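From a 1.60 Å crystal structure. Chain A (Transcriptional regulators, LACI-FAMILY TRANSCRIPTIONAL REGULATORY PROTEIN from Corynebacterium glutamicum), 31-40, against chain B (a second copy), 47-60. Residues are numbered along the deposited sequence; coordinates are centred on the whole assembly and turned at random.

Chain A 31-40: LTPKGYRLSV
Chain B, residues 47-60: QAGTDPITSALSMR

Chain A opens with a helical end. Leu A31 has phi/psi of -83/-42, and a 3-10 segment follows from Thr A32 to Lys A34. The Leu A31 carbonyl O accepts from Lys A34 N at 3.1 Å, and Thr A32 O accepts from Gly A35 N at 3.0 Å. Gly A35 turns the chain with phi/psi of 100/-3. At these angles a CB would be jammed against the preceding carbonyl O, so the position calls for glycine. Tyr A36 is already extended (-84/153). The strand begins at Arg A37 (-125/146) and runs through Leu A38 and Ser A39 to Val A40.

In chain B, Gln B47 is extended (-152/161), and Ala B48 to Asp B51 form an irregular loop. Gly B49 has phi/psi of -91/-150. Asp B51 (-123/64) is the N-cap residue, but its side chain makes no capping bond. The helix begins at Pro B52. Ala B56 N bonds to Pro B52 O at 2.9 Å, and Leu B57 N to Ile B53 O at 2.9 Å. A type I turn spans Leu B57 to Arg B60, closed by Arg B60 N to Leu B57 O at 2.9 Å. Arg B60 leaves helical geometry with positive phi (53/57).

Two CA pairs set the register: Thr A32 CA with Ala B48 CA at 5.2 Å, and Arg A37 CA with Gln B47 CA at 4.9 Å. The stretches bury 420 Å² between them. One water joins the backbones. The water donates to Tyr A36 O at 2.7 Å and accepts from Ala B48 N at 3.1 Å.

Arg A37 dominates the contact and has the largest covered area. Its CA-to-CB bond points toward chain B, and its side chain is extended: chi1 -69° (m), chi2 168° (t), chi3 -176° (t), chi4 -86°. The guanidinium forms a salt bridge with Asp B51, with Arg A37 NH2 to Asp B51 OD2 at 2.8 Å. A weak hydrogen bond from Arg A37 NH1 to Asp B51 OD1 spans 3.2 Å. Asp B51 uses chi1 56° (p) and chi2 -16°; its CA-to-CB bond points sideways, but the carboxylate comes nearer. Arg A37 NH1 also donates to Ser B55 OG at 2.8 Å. Asp B51 OD2 and Ser B55 OG lie near the guanidinium plane, at its edge. Thr B54 CG2 lies over one face, 3.9 Å from Arg A37 NH2.

Ser B55 (chi1 -65°, m) passes the network on. Ser B55 OG donates to Gln B47 OE1 at 2.7 Å while accepting from Arg A37. Gln B47 has chi1 55° (p), chi2 -75° (m) and chi3 -51°. Gln B47 CB also packs 3.5 Å from Arg A37 NH1.

The flanking contacts are close packing. The CA-to-CB bond of Thr A32 (chi1 60°, p) points toward chain B. Thr A32 CB lies 3.6 Å from Ala B48 N and 3.9 Å from Ala B48 CB. Thr A32 CG2 sits 3.9 Å from Gln B47 CA. Ser A39 (chi1 -169°, t) meets selenomethionine Met B59, with Ser A39 OG to Met B59 CE at 3.3 Å. Met B59 has chi1 79° (p), chi2 173° (t) and chi3 58° (p).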

# COMPACT_ATOMS: atom_id res chain seq x y z
N LEU A 31 18.62 -10.27 -5.92
CA LEU A 31 19.79 -9.57 -5.39
C LEU A 31 20.31 -9.93 -4.00
O LEU A 31 21.52 -10.02 -3.81
CB LEU A 31 19.54 -8.06 -5.45
CG LEU A 31 19.28 -7.50 -6.85
CD1 LEU A 31 18.92 -6.02 -6.76
CD2 LEU A 31 20.52 -7.70 -7.71
N THR A 32 19.42 -10.12 -3.03
CA THR A 32 19.89 -10.41 -1.67
C THR A 32 20.67 -11.71 -1.49
O THR A 32 21.59 -11.77 -0.68
CB THR A 32 18.72 -10.34 -0.65
OG1 THR A 32 17.70 -11.29 -0.99
CG2 THR A 32 18.12 -8.94 -0.64
N PRO A 33 20.32 -12.77 -2.24
CA PRO A 33 21.08 -14.01 -2.07
C PRO A 33 22.54 -13.81 -2.47
O PRO A 33 23.43 -14.57 -2.07
CB PRO A 33 20.37 -14.99 -3.00
CG PRO A 33 18.96 -14.50 -2.97
CD PRO A 33 19.13 -13.00 -3.08
N LYS A 34 22.79 -12.76 -3.26
CA LYS A 34 24.13 -12.45 -3.73
C LYS A 34 24.89 -11.48 -2.83
O LYS A 34 25.99 -11.04 -3.16
CB LYS A 34 24.07 -11.90 -5.15
CG LYS A 34 23.62 -12.92 -6.19
CD LYS A 34 23.51 -12.29 -7.57
CE LYS A 34 23.18 -13.33 -8.63
NZ LYS A 34 24.28 -14.33 -8.77
N GLY A 35 24.29 -11.13 -1.70
CA GLY A 35 24.95 -10.23 -0.77
C GLY A 35 24.52 -8.78 -0.80
O GLY A 35 25.01 -7.97 -0.01
N TYR A 36 23.62 -8.43 -1.71
CA TYR A 36 23.16 -7.05 -1.79
C TYR A 36 22.05 -6.77 -0.79
O TYR A 36 21.31 -7.68 -0.39
CB TYR A 36 22.65 -6.74 -3.20
CG TYR A 36 23.75 -6.66 -4.23
CD1 TYR A 36 24.57 -5.53 -4.32
CD2 TYR A 36 24.00 -7.73 -5.10
CE1 TYR A 36 25.61 -5.47 -5.24
CE2 TYR A 36 25.04 -7.67 -6.02
CZ TYR A 36 25.84 -6.55 -6.09
OH TYR A 36 26.88 -6.50 -6.98
N ARG A 37 21.95 -5.51 -0.38
CA ARG A 37 20.92 -5.06 0.55
C ARG A 37 20.22 -3.90 -0.15
O ARG A 37 20.86 -3.15 -0.88
CB ARG A 37 21.56 -4.60 1.86
CG ARG A 37 22.15 -5.75 2.67
CD ARG A 37 23.03 -5.26 3.81
NE ARG A 37 23.66 -6.38 4.51
CZ ARG A 37 23.10 -7.07 5.50
NH1 ARG A 37 21.88 -6.75 5.94
NH2 ARG A 37 23.75 -8.08 6.05
N LEU A 38 18.92 -3.76 0.08
CA LEU A 38 18.14 -2.72 -0.58
C LEU A 38 17.59 -1.66 0.35
O LEU A 38 17.24 -1.94 1.49
CB LEU A 38 16.95 -3.35 -1.31
CG LEU A 38 17.17 -4.62 -2.13
CD1 LEU A 38 15.84 -5.09 -2.69
CD2 LEU A 38 18.16 -4.35 -3.25
N SER A 39 17.51 -0.43 -0.15
CA SER A 39 16.94 0.68 0.62
C SER A 39 16.08 1.48 -0.35
O SER A 39 16.47 1.68 -1.51
CB SER A 39 18.03 1.56 1.22
OG SER A 39 17.47 2.47 2.16
N VAL A 40 14.92 1.92 0.11
CA VAL A 40 13.99 2.65 -0.73
C VAL A 40 13.97 4.16 -0.53
O VAL A 40 14.01 4.67 0.59
CB VAL A 40 12.55 2.11 -0.53
CG1 VAL A 40 11.56 2.92 -1.36
CG2 VAL A 40 12.49 0.64 -0.94
N GLN B 47 16.98 -7.21 2.99
CA GLN B 47 18.11 -8.12 3.18
C GLN B 47 17.65 -9.57 3.22
O GLN B 47 16.47 -9.85 3.44
CB GLN B 47 18.87 -7.77 4.47
CG GLN B 47 18.03 -7.73 5.73
CD GLN B 47 17.15 -6.49 5.82
OE1 GLN B 47 17.62 -5.36 5.67
NE2 GLN B 47 15.87 -6.70 6.10
N ALA B 48 18.58 -10.49 2.99
CA ALA B 48 18.26 -11.91 2.99
C ALA B 48 17.99 -12.42 4.40
O ALA B 48 17.10 -13.25 4.61
CB ALA B 48 19.40 -12.70 2.36
N GLY B 49 18.76 -11.92 5.36
CA GLY B 49 18.60 -12.34 6.73
C GLY B 49 17.64 -11.52 7.57
O GLY B 49 16.68 -10.94 7.06
N THR B 50 17.91 -11.46 8.87
CA THR B 50 17.08 -10.73 9.81
C THR B 50 17.87 -9.63 10.49
O THR B 50 17.71 -9.38 11.68
CB THR B 50 16.55 -11.68 10.89
OG1 THR B 50 17.66 -12.27 11.59
CG2 THR B 50 15.71 -12.78 10.27
N ASP B 51 18.72 -8.95 9.72
CA ASP B 51 19.56 -7.89 10.26
C ASP B 51 19.39 -6.54 9.58
O ASP B 51 20.32 -6.01 8.98
CB ASP B 51 21.03 -8.33 10.20
CG ASP B 51 21.47 -8.70 8.79
OD1 ASP B 51 20.61 -8.93 7.92
OD2 ASP B 51 22.70 -8.79 8.56
N PRO B 52 18.18 -5.94 9.67
CA PRO B 52 17.87 -4.64 9.07
C PRO B 52 18.79 -3.52 9.55
O PRO B 52 19.13 -2.61 8.79
CB PRO B 52 16.42 -4.40 9.50
CG PRO B 52 15.87 -5.78 9.66
CD PRO B 52 17.00 -6.50 10.35
N ILE B 53 19.20 -3.59 10.82
CA ILE B 53 20.08 -2.56 11.36
C ILE B 53 21.42 -2.56 10.64
O ILE B 53 22.02 -1.51 10.43
CB ILE B 53 20.29 -2.75 12.88
CG1 ILE B 53 18.95 -2.62 13.60
CG2 ILE B 53 21.28 -1.72 13.41
CD1 ILE B 53 19.02 -2.82 15.10
N THR B 54 21.90 -3.74 10.25
CA THR B 54 23.16 -3.82 9.53
C THR B 54 22.99 -3.16 8.16
O THR B 54 23.91 -2.51 7.66
CB THR B 54 23.61 -5.27 9.34
OG1 THR B 54 23.85 -5.86 10.63
CG2 THR B 54 24.88 -5.33 8.51
N SER B 55 21.82 -3.34 7.56
CA SER B 55 21.54 -2.73 6.27
C SER B 55 21.54 -1.21 6.45
O SER B 55 22.09 -0.47 5.64
CB SER B 55 20.18 -3.18 5.74
OG SER B 55 20.16 -4.57 5.47
N ALA B 56 20.90 -0.75 7.52
CA ALA B 56 20.83 0.68 7.80
C ALA B 56 22.23 1.28 7.97
O ALA B 56 22.52 2.35 7.45
CB ALA B 56 20.00 0.93 9.06
N LEU B 57 23.08 0.58 8.71
CA LEU B 57 24.44 1.06 8.95
C LEU B 57 25.31 1.16 7.69
O LEU B 57 26.21 2.00 7.63
CB LEU B 57 25.14 0.15 9.97
CG LEU B 57 24.59 0.17 11.40
CD1 LEU B 57 25.34 -0.85 12.26
CD2 LEU B 57 24.75 1.56 11.98
N SER B 58 25.03 0.33 6.69
CA SER B 58 25.83 0.35 5.47
C SER B 58 25.75 1.65 4.69
O SER B 58 26.60 1.91 3.84
CB SER B 58 25.45 -0.81 4.55
OG SER B 58 24.09 -0.76 4.16
N MSE B 59 24.75 2.48 4.99
CA MSE B 59 24.62 3.74 4.29
C MSE B 59 25.26 4.85 5.13
O MSE B 59 25.25 6.01 4.72
CB MSE B 59 23.13 4.07 4.03
CG MSE B 59 22.35 4.62 5.22
SE MSE B 59 20.53 5.22 4.78
CE MSE B 59 19.97 3.53 4.08
N ARG B 60 25.83 4.48 6.27
CA ARG B 60 26.48 5.42 7.19
C ARG B 60 25.52 6.56 7.53
O ARG B 60 25.82 7.74 7.31
CB ARG B 60 27.77 5.98 6.56
CG ARG B 60 28.71 4.89 6.04
CD ARG B 60 29.99 5.45 5.44
NE ARG B 60 30.97 5.86 6.45
CZ ARG B 60 31.62 5.01 7.24
NH1 ARG B 60 31.41 3.70 7.15
NH2 ARG B 60 32.48 5.47 8.14
O HOH W 1 21.22 -9.27 1.82